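Local coordinates for protein sortase B (Streptococcus pyogenes, PDB 3PSQ) that is a class B sortase involved in pilus assembly, probably acting as a cysteine transpeptidase that joins proteins through an acyl-thioester intermediate, at residues A[99-110]-A[186-194]; A[136-147]-A[165-176]. All coordinates share one frame; numbering follows the deposited sequence.

Interaction 1: A[99-110]-A[186-194]; sequences GNVMFGELPNFR and ALSTCEDMT. With ZN (zinc ion), chain L; EDO (1,2-ethanediol), chain E.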
loop_
_atom_site.group_PDB
_atom_site.type_symbol
_atom_site.label_atom_id
_atom_site.label_comp_id
_atom_site.label_asym_id
_atom_site.label_seq_id
_atom_site.Cartn_x
_atom_site.Cartn_y
_atom_site.Cartn_z
ATOM N N GLY A 99 0.819 -1.285 11.459
ATOM C CA GLY A 99 -0.384 -0.755 10.872
ATOM C C GLY A 99 -1.038 0.227 11.828
ATOM O O GLY A 99 -1.410 1.344 11.422
ATOM N N ASN A 100 -1.212 -0.195 13.091
ATOM C CA ASN A 100 -1.691 0.692 14.136
ATOM C C ASN A 100 -0.784 1.913 14.319
ATOM O O ASN A 100 -1.275 3.005 14.483
ATOM C CB ASN A 100 -1.849 -0.052 15.476
ATOM C CG ASN A 100 -3.220 -0.727 15.617
ATOM O OD1 ASN A 100 -4.164 -0.121 16.100
ATOM N ND2 ASN A 100 -3.320 -1.989 15.196
ATOM N N VAL A 101 0.529 1.736 14.263
ATOM C CA VAL A 101 1.439 2.869 14.445
ATOM C C VAL A 101 1.509 3.838 13.228
ATOM O O VAL A 101 1.501 5.068 13.408
ATOM C CB VAL A 101 2.842 2.402 14.866
ATOM C CG1 VAL A 101 3.807 3.598 15.007
ATOM C CG2 VAL A 101 2.757 1.591 16.220
ATOM N N MET A 102 1.539 3.287 12.001
ATOM C CA MET A 102 1.823 4.092 10.822
ATOM C C MET A 102 0.646 4.321 9.870
ATOM O O MET A 102 0.559 5.380 9.239
ATOM C CB MET A 102 3.042 3.541 10.080
ATOM C CG MET A 102 4.274 3.447 10.963
ATOM S SD MET A 102 5.601 2.434 10.262
ATOM C CE MET A 102 6.144 3.504 8.927
ATOM N N PHE A 103 -0.252 3.347 9.793
ATOM C CA PHE A 103 -1.405 3.371 8.900
ATOM C C PHE A 103 -2.703 3.533 9.680
ATOM O O PHE A 103 -3.736 3.049 9.240
ATOM C CB PHE A 103 -1.492 2.048 8.087
ATOM C CG PHE A 103 -0.621 2.003 6.801
ATOM C CD1 PHE A 103 0.042 3.107 6.327
ATOM C CD2 PHE A 103 -0.548 0.821 6.036
ATOM C CE1 PHE A 103 0.814 3.052 5.102
ATOM C CE2 PHE A 103 0.233 0.739 4.851
ATOM C CZ PHE A 103 0.899 1.868 4.383
ATOM N N GLY A 104 -2.658 4.151 10.862
ATOM C CA GLY A 104 -3.879 4.319 11.647
ATOM C C GLY A 104 -4.914 5.207 10.960
ATOM O O GLY A 104 -6.089 5.155 11.298
ATOM N N GLU A 105 -4.490 6.066 10.026
ATOM C CA GLU A 105 -5.459 6.940 9.333
ATOM C C GLU A 105 -6.171 6.324 8.128
ATOM O O GLU A 105 -7.144 6.907 7.624
ATOM C CB GLU A 105 -4.776 8.216 8.872
ATOM C CG GLU A 105 -4.277 9.092 10.025
ATOM C CD GLU A 105 -3.185 10.028 9.583
ATOM O OE1 GLU A 105 -2.093 9.567 9.252
ATOM O OE2 GLU A 105 -3.396 11.246 9.558
ATOM N N LEU A 106 -5.727 5.153 7.653
ATOM C CA LEU A 106 -6.344 4.564 6.439
ATOM C C LEU A 106 -7.886 4.493 6.524
ATOM O O LEU A 106 -8.561 4.740 5.527
ATOM C CB LEU A 106 -5.731 3.209 6.056
ATOM C CG LEU A 106 -4.320 3.194 5.457
ATOM C CD1 LEU A 106 -3.928 1.803 4.953
ATOM C CD2 LEU A 106 -4.161 4.245 4.350
ATOM N N PRO A 107 -8.438 4.151 7.701
ATOM C CA PRO A 107 -9.890 4.048 7.776
ATOM C C PRO A 107 -10.640 5.386 7.547
ATOM O O PRO A 107 -11.866 5.382 7.450
ATOM C CB PRO A 107 -10.151 3.525 9.202
ATOM C CG PRO A 107 -8.906 2.900 9.604
ATOM C CD PRO A 107 -7.786 3.632 8.914
ATOM N N ASN A 108 -9.926 6.501 7.499
ATOM C CA ASN A 108 -10.590 7.764 7.130
ATOM C C ASN A 108 -11.157 7.674 5.720
ATOM O O ASN A 108 -12.106 8.363 5.390
ATOM C CB ASN A 108 -9.632 8.961 7.231
ATOM C CG ASN A 108 -9.226 9.252 8.678
ATOM O OD1 ASN A 108 -9.918 8.849 9.605
ATOM N ND2 ASN A 108 -8.098 9.927 8.866
ATOM N N PHE A 109 -10.571 6.814 4.891
ATOM C CA PHE A 109 -11.046 6.637 3.527
ATOM C C PHE A 109 -12.402 5.954 3.422
ATOM O O PHE A 109 -12.969 5.866 2.337
ATOM C CB PHE A 109 -10.002 5.917 2.691
ATOM C CG PHE A 109 -8.828 6.775 2.346
ATOM C CD1 PHE A 109 -8.914 7.713 1.325
ATOM C CD2 PHE A 109 -7.645 6.668 3.043
ATOM C CE1 PHE A 109 -7.814 8.530 0.997
ATOM C CE2 PHE A 109 -6.569 7.456 2.722
ATOM C CZ PHE A 109 -6.644 8.391 1.686
ATOM N N ARG A 110 -12.910 5.464 4.552
ATOM C CA ARG A 110 -14.262 4.921 4.640
ATOM C C ARG A 110 -15.287 6.052 4.620
ATOM O O ARG A 110 -16.454 5.826 4.286
ATOM C CB ARG A 110 -14.445 4.098 5.922
ATOM C CG ARG A 110 -13.507 2.869 6.052
ATOM C CD ARG A 110 -13.578 2.192 7.449
ATOM N NE ARG A 110 -14.838 1.481 7.547
ATOM C CZ ARG A 110 -14.996 0.190 7.259
ATOM N NH1 ARG A 110 -13.954 -0.560 6.913
ATOM N NH2 ARG A 110 -16.200 -0.361 7.329
ATOM N N ALA A 186 -1.852 -0.734 -3.892
ATOM C CA ALA A 186 -2.730 -0.933 -2.767
ATOM C C ALA A 186 -1.921 -0.715 -1.484
ATOM O O ALA A 186 -0.739 -1.075 -1.405
ATOM C CB ALA A 186 -3.301 -2.341 -2.814
ATOM N N LEU A 187 -2.544 -0.055 -0.524
ATOM C CA LEU A 187 -1.998 0.115 0.812
ATOM C C LEU A 187 -2.989 -0.561 1.762
ATOM O O LEU A 187 -4.194 -0.325 1.689
ATOM C CB LEU A 187 -1.885 1.591 1.199
ATOM C CG LEU A 187 -1.498 2.639 0.169
ATOM C CD1 LEU A 187 -1.823 4.054 0.751
ATOM C CD2 LEU A 187 -0.024 2.481 -0.188
ATOM N N SER A 188 -2.467 -1.359 2.684
ATOM C CA SER A 188 -3.314 -2.221 3.491
ATOM C C SER A 188 -2.748 -2.520 4.899
ATOM O O SER A 188 -1.522 -2.599 5.114
ATOM C CB SER A 188 -3.510 -3.546 2.741
ATOM O OG SER A 188 -4.512 -4.339 3.348
ATOM N N THR A 189 -3.666 -2.733 5.837
ATOM C CA THR A 189 -3.328 -3.288 7.108
ATOM C C THR A 189 -4.578 -3.921 7.727
ATOM O O THR A 189 -5.579 -4.120 7.040
ATOM C CB THR A 189 -2.622 -2.242 8.042
ATOM O OG1 THR A 189 -2.144 -2.916 9.208
ATOM C CG2 THR A 189 -3.547 -1.097 8.406
ATOM N N CYS A 190 -4.501 -4.265 9.012
ATOM C CA CYS A 190 -5.656 -4.800 9.718
ATOM C C CYS A 190 -6.704 -3.729 10.054
ATOM O O CYS A 190 -6.449 -2.534 10.022
ATOM C CB CYS A 190 -5.214 -5.482 11.003
ATOM S SG CYS A 190 -4.366 -4.376 12.151
ATOM N N GLU A 191 -7.897 -4.191 10.377
ATOM C CA GLU A 191 -8.895 -3.330 10.963
ATOM C C GLU A 191 -9.430 -4.089 12.183
ATOM O O GLU A 191 -10.345 -4.899 12.053
ATOM C CB GLU A 191 -9.983 -3.031 9.932
ATOM C CG GLU A 191 -10.918 -1.899 10.286
ATOM C CD GLU A 191 -11.354 -1.135 9.047
ATOM O OE1 GLU A 191 -11.553 -1.791 7.984
ATOM O OE2 GLU A 191 -11.493 0.121 9.133
ATOM N N ASP A 192 -8.837 -3.843 13.355
ATOM C CA ASP A 192 -9.119 -4.645 14.573
ATOM C C ASP A 192 -10.546 -4.561 15.136
ATOM O O ASP A 192 -10.830 -5.193 16.159
ATOM C CB ASP A 192 -8.148 -4.319 15.717
ATOM C CG ASP A 192 -6.701 -4.483 15.321
ATOM O OD1 ASP A 192 -6.320 -5.538 14.735
ATOM O OD2 ASP A 192 -5.939 -3.532 15.594
ATOM N N MET A 193 -11.433 -3.789 14.505
ATOM C CA MET A 193 -12.806 -3.797 14.998
ATOM C C MET A 193 -13.678 -4.868 14.359
ATOM O O MET A 193 -14.704 -5.203 14.921
ATOM C CB MET A 193 -13.469 -2.422 14.903
ATOM C CG MET A 193 -12.832 -1.353 15.815
ATOM S SD MET A 193 -12.920 -1.708 17.604
ATOM C CE MET A 193 -11.213 -2.124 17.995
ATOM N N THR A 194 -13.269 -5.436 13.221
ATOM C CA THR A 194 -14.062 -6.523 12.581
ATOM C C THR A 194 -13.275 -7.845 12.473
ATOM O O THR A 194 -12.053 -7.841 12.627
ATOM C CB THR A 194 -14.679 -6.111 11.191
ATOM O OG1 THR A 194 -13.653 -5.643 10.308
ATOM C CG2 THR A 194 -15.713 -5.015 11.366
HETATM ZN ZN ZN L . -4.485 -5.578 14.065
HETATM C C1 EDO E . -4.752 0.496 11.476
HETATM O O1 EDO E . -5.260 0.273 12.791
HETATM C C2 EDO E . -5.889 0.917 10.536
HETATM O O2 EDO E . -7.119 0.183 10.754
HETATM O O HOH W 1 -6.968 -0.546 15.960
HETATM O O HOH W 2 -4.635 -7.826 13.774
#

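Interaction 2: A[136-147]-A[165-176]; sequences FACIQTDAFDSL and HIKQKSVQYREI. With ZN (zinc ion), chain O; EDO (1,2-ethanediol), chain D.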
loop_
_atom_site.group_PDB
_atom_site.type_symbol
_atom_site.label_atom_id
_atom_site.label_comp_id
_atom_site.label_asym_id
_atom_site.label_seq_id
_atom_site.Cartn_x
_atom_site.Cartn_y
_atom_site.Cartn_z
ATOM N N PHE A 136 -9.112 5.032 -6.132
ATOM C CA PHE A 136 -10.482 4.805 -6.593
ATOM C C PHE A 136 -11.332 3.940 -5.675
ATOM O O PHE A 136 -12.520 3.856 -5.888
ATOM C CB PHE A 136 -10.530 4.254 -8.029
ATOM C CG PHE A 136 -9.932 2.886 -8.186
ATOM C CD1 PHE A 136 -10.704 1.752 -8.000
ATOM C CD2 PHE A 136 -8.600 2.738 -8.528
ATOM C CE1 PHE A 136 -10.147 0.478 -8.136
ATOM C CE2 PHE A 136 -8.029 1.467 -8.680
ATOM C CZ PHE A 136 -8.799 0.345 -8.492
ATOM N N ALA A 137 -10.753 3.303 -4.656
ATOM C CA ALA A 137 -11.560 2.467 -3.754
ATOM C C ALA A 137 -10.995 2.372 -2.345
ATOM O O ALA A 137 -9.780 2.352 -2.148
ATOM C CB ALA A 137 -11.734 1.062 -4.334
ATOM N N CYS A 138 -11.905 2.304 -1.376
ATOM C CA CYS A 138 -11.593 1.887 -0.020
ATOM C C CYS A 138 -12.334 0.593 0.242
ATOM O O CYS A 138 -13.564 0.552 0.153
ATOM C CB CYS A 138 -12.091 2.939 0.962
ATOM S SG CYS A 138 -11.612 2.615 2.661
ATOM N N ILE A 139 -11.603 -0.458 0.588
ATOM C CA ILE A 139 -12.160 -1.826 0.662
ATOM C C ILE A 139 -12.190 -2.382 2.093
ATOM O O ILE A 139 -11.245 -2.183 2.875
ATOM C CB ILE A 139 -11.292 -2.757 -0.225
ATOM C CG1 ILE A 139 -11.360 -2.318 -1.697
ATOM C CG2 ILE A 139 -11.610 -4.244 -0.018
ATOM C CD1 ILE A 139 -10.120 -2.653 -2.503
ATOM N N GLN A 140 -13.283 -3.043 2.451
ATOM C CA GLN A 140 -13.296 -3.808 3.685
ATOM C C GLN A 140 -13.360 -5.281 3.341
ATOM O O GLN A 140 -14.280 -5.769 2.675
ATOM C CB GLN A 140 -14.430 -3.440 4.640
ATOM C CG GLN A 140 -14.522 -4.408 5.851
ATOM C CD GLN A 140 -13.658 -3.994 7.056
ATOM O OE1 GLN A 140 -12.507 -4.428 7.213
ATOM N NE2 GLN A 140 -14.229 -3.150 7.918
ATOM N N THR A 141 -12.334 -5.988 3.778
ATOM C CA THR A 141 -12.260 -7.374 3.472
ATOM C C THR A 141 -11.666 -8.019 4.709
ATOM O O THR A 141 -11.648 -7.407 5.773
ATOM C CB THR A 141 -11.440 -7.594 2.175
ATOM O OG1 THR A 141 -11.491 -8.962 1.846
ATOM C CG2 THR A 141 -9.978 -7.185 2.331
ATOM N N ASP A 142 -11.228 -9.264 4.600
ATOM C CA ASP A 142 -10.567 -9.885 5.748
ATOM C C ASP A 142 -9.266 -10.571 5.326
ATOM O O ASP A 142 -8.913 -10.572 4.124
ATOM C CB ASP A 142 -11.518 -10.829 6.463
ATOM C CG ASP A 142 -11.926 -11.981 5.607
ATOM O OD1 ASP A 142 -11.124 -12.450 4.782
ATOM O OD2 ASP A 142 -13.064 -12.445 5.774
ATOM N N ALA A 143 -8.567 -11.144 6.302
ATOM C CA ALA A 143 -7.249 -11.742 6.091
ATOM C C ALA A 143 -7.284 -12.821 5.012
ATOM O O ALA A 143 -6.242 -13.198 4.485
ATOM C CB ALA A 143 -6.711 -12.329 7.412
ATOM N N PHE A 144 -8.487 -13.292 4.664
ATOM C CA PHE A 144 -8.610 -14.459 3.797
ATOM C C PHE A 144 -9.157 -14.139 2.450
ATOM O O PHE A 144 -9.568 -15.043 1.742
ATOM C CB PHE A 144 -9.392 -15.605 4.481
ATOM C CG PHE A 144 -8.801 -15.976 5.804
ATOM C CD1 PHE A 144 -7.667 -16.806 5.881
ATOM C CD2 PHE A 144 -9.292 -15.391 6.974
ATOM C CE1 PHE A 144 -7.068 -17.053 7.105
ATOM C CE2 PHE A 144 -8.713 -15.655 8.190
ATOM C CZ PHE A 144 -7.597 -16.474 8.260
ATOM N N ASP A 145 -9.151 -12.844 2.102
ATOM C CA ASP A 145 -9.436 -12.388 0.745
ATOM C C ASP A 145 -8.690 -13.212 -0.313
ATOM O O ASP A 145 -7.460 -13.285 -0.310
ATOM C CB ASP A 145 -9.072 -10.913 0.591
ATOM C CG ASP A 145 -9.670 -10.309 -0.665
ATOM O OD1 ASP A 145 -9.324 -10.787 -1.767
ATOM O OD2 ASP A 145 -10.490 -9.371 -0.551
ATOM N N SER A 146 -9.459 -13.842 -1.195
ATOM C CA SER A 146 -8.898 -14.789 -2.175
ATOM C C SER A 146 -8.117 -14.143 -3.334
ATOM O O SER A 146 -7.553 -14.846 -4.177
ATOM C CB SER A 146 -9.996 -15.683 -2.728
ATOM O OG SER A 146 -10.888 -14.907 -3.521
ATOM N N LEU A 147 -8.034 -12.821 -3.365
ATOM C CA LEU A 147 -7.396 -12.179 -4.491
ATOM C C LEU A 147 -6.363 -11.106 -4.127
ATOM O O LEU A 147 -5.275 -11.070 -4.684
ATOM C CB LEU A 147 -8.474 -11.582 -5.396
ATOM C CG LEU A 147 -7.950 -10.959 -6.689
ATOM C CD1 LEU A 147 -7.239 -12.037 -7.500
ATOM C CD2 LEU A 147 -9.093 -10.327 -7.472
ATOM N N HIS A 165 -14.389 -7.765 -8.121
ATOM C CA HIS A 165 -14.012 -8.277 -6.820
ATOM C C HIS A 165 -13.888 -7.117 -5.841
ATOM O O HIS A 165 -14.402 -7.173 -4.718
ATOM C CB HIS A 165 -12.662 -8.993 -6.890
ATOM C CG HIS A 165 -12.213 -9.544 -5.573
ATOM N ND1 HIS A 165 -12.594 -10.785 -5.125
ATOM C CD2 HIS A 165 -11.434 -9.019 -4.604
ATOM C CE1 HIS A 165 -12.047 -11.012 -3.943
ATOM N NE2 HIS A 165 -11.340 -9.956 -3.604
ATOM N N ILE A 166 -13.192 -6.077 -6.279
ATOM C CA ILE A 166 -12.972 -4.874 -5.486
ATOM C C ILE A 166 -14.296 -4.154 -5.227
ATOM O O ILE A 166 -14.671 -3.944 -4.078
ATOM C CB ILE A 166 -11.976 -3.919 -6.186
ATOM C CG1 ILE A 166 -10.556 -4.460 -6.084
ATOM C CG2 ILE A 166 -12.090 -2.507 -5.621
ATOM C CD1 ILE A 166 -9.587 -3.749 -7.022
ATOM N N LYS A 167 -15.002 -3.802 -6.305
ATOM C CA LYS A 167 -16.308 -3.172 -6.218
ATOM C C LYS A 167 -17.227 -3.728 -5.123
ATOM O O LYS A 167 -17.818 -2.968 -4.377
ATOM C CB LYS A 167 -17.031 -3.247 -7.565
ATOM C CG LYS A 167 -18.188 -2.258 -7.650
ATOM C CD LYS A 167 -19.083 -2.453 -8.880
ATOM C CE LYS A 167 -20.414 -1.638 -8.733
ATOM N NZ LYS A 167 -21.283 -1.628 -9.983
ATOM N N GLN A 168 -17.364 -5.043 -5.017
ATOM C CA GLN A 168 -18.333 -5.641 -4.100
ATOM C C GLN A 168 -17.867 -5.613 -2.640
ATOM O O GLN A 168 -18.632 -5.921 -1.715
ATOM C CB GLN A 168 -18.672 -7.062 -4.558
ATOM C CG GLN A 168 -17.737 -8.155 -4.078
ATOM C CD GLN A 168 -18.462 -9.161 -3.230
ATOM O OE1 GLN A 168 -17.864 -9.885 -2.424
ATOM N NE2 GLN A 168 -19.778 -9.218 -3.411
ATOM N N LYS A 169 -16.605 -5.253 -2.428
ATOM C CA LYS A 169 -16.066 -5.161 -1.079
ATOM C C LYS A 169 -15.736 -3.732 -0.690
ATOM O O LYS A 169 -15.165 -3.495 0.368
ATOM C CB LYS A 169 -14.849 -6.081 -0.939
ATOM C CG LYS A 169 -15.298 -7.504 -0.856
ATOM C CD LYS A 169 -14.201 -8.498 -0.925
ATOM C CE LYS A 169 -14.817 -9.881 -0.871
ATOM N NZ LYS A 169 -13.913 -10.830 -0.169
ATOM N N SER A 170 -16.100 -2.784 -1.552
ATOM C CA SER A 170 -15.762 -1.392 -1.338
ATOM C C SER A 170 -16.788 -0.662 -0.493
ATOM O O SER A 170 -17.993 -0.865 -0.646
ATOM C CB SER A 170 -15.573 -0.669 -2.668
ATOM O OG SER A 170 -14.399 -1.126 -3.340
ATOM N N VAL A 171 -16.289 0.169 0.414
ATOM C CA VAL A 171 -17.113 1.069 1.215
ATOM C C VAL A 171 -17.206 2.425 0.493
ATOM O O VAL A 171 -18.212 3.109 0.601
ATOM C CB VAL A 171 -16.508 1.265 2.640
ATOM C CG1 VAL A 171 -17.278 2.320 3.427
ATOM C CG2 VAL A 171 -16.490 -0.049 3.397
ATOM N N GLN A 172 -16.129 2.818 -0.192
ATOM C CA GLN A 172 -16.168 3.923 -1.141
ATOM C C GLN A 172 -15.542 3.506 -2.492
ATOM O O GLN A 172 -14.600 2.713 -2.531
ATOM C CB GLN A 172 -15.457 5.155 -0.579
ATOM C CG GLN A 172 -15.908 5.597 0.787
ATOM C CD GLN A 172 -17.331 6.112 0.812
ATOM O OE1 GLN A 172 -17.933 6.366 -0.235
ATOM N NE2 GLN A 172 -17.886 6.265 2.011
ATOM N N TYR A 173 -16.074 4.032 -3.591
ATOM C CA TYR A 173 -15.603 3.685 -4.943
ATOM C C TYR A 173 -15.850 4.831 -5.930
ATOM O O TYR A 173 -16.802 5.612 -5.773
ATOM C CB TYR A 173 -16.345 2.447 -5.417
ATOM C CG TYR A 173 -15.795 1.806 -6.671
ATOM C CD1 TYR A 173 -14.732 0.912 -6.617
ATOM C CD2 TYR A 173 -16.360 2.070 -7.919
ATOM C CE1 TYR A 173 -14.232 0.313 -7.762
ATOM C CE2 TYR A 173 -15.871 1.447 -9.090
ATOM C CZ TYR A 173 -14.803 0.580 -8.988
ATOM O OH TYR A 173 -14.300 -0.044 -10.099
ATOM N N ARG A 174 -14.978 4.972 -6.923
ATOM C CA ARG A 174 -15.212 5.908 -8.016
ATOM C C ARG A 174 -14.733 5.270 -9.316
ATOM O O ARG A 174 -13.725 4.578 -9.324
ATOM C CB ARG A 174 -14.514 7.253 -7.761
ATOM C CG ARG A 174 -12.989 7.218 -7.809
ATOM C CD ARG A 174 -12.370 8.605 -7.744
ATOM N NE ARG A 174 -12.907 9.371 -6.617
ATOM C CZ ARG A 174 -12.279 9.574 -5.466
ATOM N NH1 ARG A 174 -12.869 10.286 -4.509
ATOM N NH2 ARG A 174 -11.064 9.074 -5.272
ATOM N N GLU A 175 -15.475 5.490 -10.403
ATOM C CA GLU A 175 -15.091 5.038 -11.743
ATOM C C GLU A 175 -14.041 5.957 -12.331
ATOM O O GLU A 175 -14.304 7.138 -12.526
ATOM C CB GLU A 175 -16.292 5.111 -12.688
ATOM C CG GLU A 175 -17.528 4.335 -12.253
ATOM C CD GLU A 175 -17.369 2.816 -12.413
ATOM O OE1 GLU A 175 -16.633 2.380 -13.343
ATOM O OE2 GLU A 175 -17.985 2.066 -11.604
ATOM N N ILE A 176 -12.860 5.438 -12.645
ATOM C CA ILE A 176 -11.913 6.232 -13.434
ATOM C C ILE A 176 -11.509 5.497 -14.731
ATOM O O ILE A 176 -11.674 4.279 -14.820
ATOM C CB ILE A 176 -10.683 6.720 -12.596
ATOM C CG1 ILE A 176 -9.835 5.547 -12.093
ATOM C CG2 ILE A 176 -11.129 7.633 -11.431
ATOM C CD1 ILE A 176 -8.525 5.986 -11.426
HETATM ZN ZN ZN O . -13.770 -12.125 -5.894
HETATM C C1 EDO D . -10.736 1.694 -12.340
HETATM O O1 EDO D . -11.384 1.731 -13.606
HETATM C C2 EDO D . -11.795 1.925 -11.280
HETATM O O2 EDO D . -12.105 3.319 -11.288
#

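Interaction 1: A[99-110]-A[186-194]
Glu-191 reaches across to Arg-110 at the outer end of this contact: its OE1 lies 2.9 Å from Arg-110 NH1 in a salt bridge. The two flat groups are turned almost square to each other, 83° between guanidinium and carboxylate, so this is a single-nitrogen contact rather than a paired, two-pronged one. Arg-110 CD lies 3.4 Å from Glu-191 OE2, and the bend of the chain at chi3 swings the guanidinium so that NH1 meets OE1. Pro-107 CB also packs against Glu-191 OE2, at 3.7 Å.

Thr-189 and Phe-103 make the inner half. The Thr-189 hydroxyl lies opposite the backbone N about CA-CB (chi1 -172°) and passes close over Gly-99, with OG1 3.2 Å from Gly-99 CA, on its way to the carbonyl of Ala-94, to which it hydrogen-bonds. Its methyl CG2 packs on Phe-103 CB. The Phe-103 ring presents its edge to the strand, with Ser-188 O near the ring plane and 3.7 Å from CD2, while CZ reaches Leu-187 CB. Leu-106 CD1 adds a second apolar contact to Leu-187.

At the solvent-facing end, Asn-100 ND2 donates to Asp-192 OD2 over 3.1 Å, almost straight at 175°, with amide and carboxylate nearly coplanar. That bond ties down one carboxylate oxygen while OD1 binds zinc, so Asn-100 acts as a second-shell residue for the metal. The zinc is also held by Cys-190 SG at 2.3 Å, by a water and by His-96. Cys-190 is the predicted acyl-thioester nucleophile, with the predicted transition-state stabilizer Arg-198 beside it. Helix 96-102 and the turns after it thus pack along the end of strand 184-190 that carries the cysteine, the active-site arrangement of the sortase beta-barrel fold.

Interaction 2: A[136-147]-A[165-176]
Leu-147 lies over one face of the His-165 imidazole, its CB 3.9 Å from the ring centroid in a CH-pi contact. Asp-145 comes to the edge of that ring: His-165 NE2 donates to Asp-145 OD1 at 2.9 Å. A weaker second bond runs to OD2, although the carboxylate is turned 69° from the ring. OD1 also accepts from Leu-147 N, closing an Asx turn, and Thr-141 OG1 donates to Asp-145 OD2 at 2.6 Å, so the carboxylate is firmly fixed. With NE2 thus engaged, His-165 ND1 holds a zinc ion at 1.9 Å. The salt bridge from Lys-169 NZ to Asp-145 OD2 is long, 3.7 Å. Beyond this cluster, strand 130-142 of the sortase sheet pairs antiparallel with 170-173, and a classic beta bulge puts Val-171 and Gln-172 both against Cys-138, whose O accepts from Val-171 N at 2.8 Å. On the face bearing Ala-137 and Ile-139, Ile-166 CG2 fits against both, 3.7 Å from Ile-139 CD1. Phe-136 and Tyr-173 run side by side with ring planes at 88°, Tyr-173 CE1 meeting the edge of the phenylalanine ring, and a bound ethanediol sits over one of its faces.

How the interactions relate
The two contacts lie about 14 Å apart, centre to centre, on the same mixed sheet. Along the chain, interaction 2 is nested inside the loop that interaction 1 closes: 99-110 comes first, then 136-147 and 165-176, and finally 186-194. Strand 197-205 pairs with both 130-142 and 184-190, so it lies between those two strands in the sheet. The contacts also touch directly, since Gln-172 NE2 probably hydrogen-bonds to Arg-110 O, and Gln-140 packs near the Arg-110 and Glu-191 side chains. Interaction 1 carries the predicted catalytic cysteine, whereas interaction 2 joins helix 159-167 and the edge strand 170-173 to the same barrel, with Thr-141 coming near Arg-198.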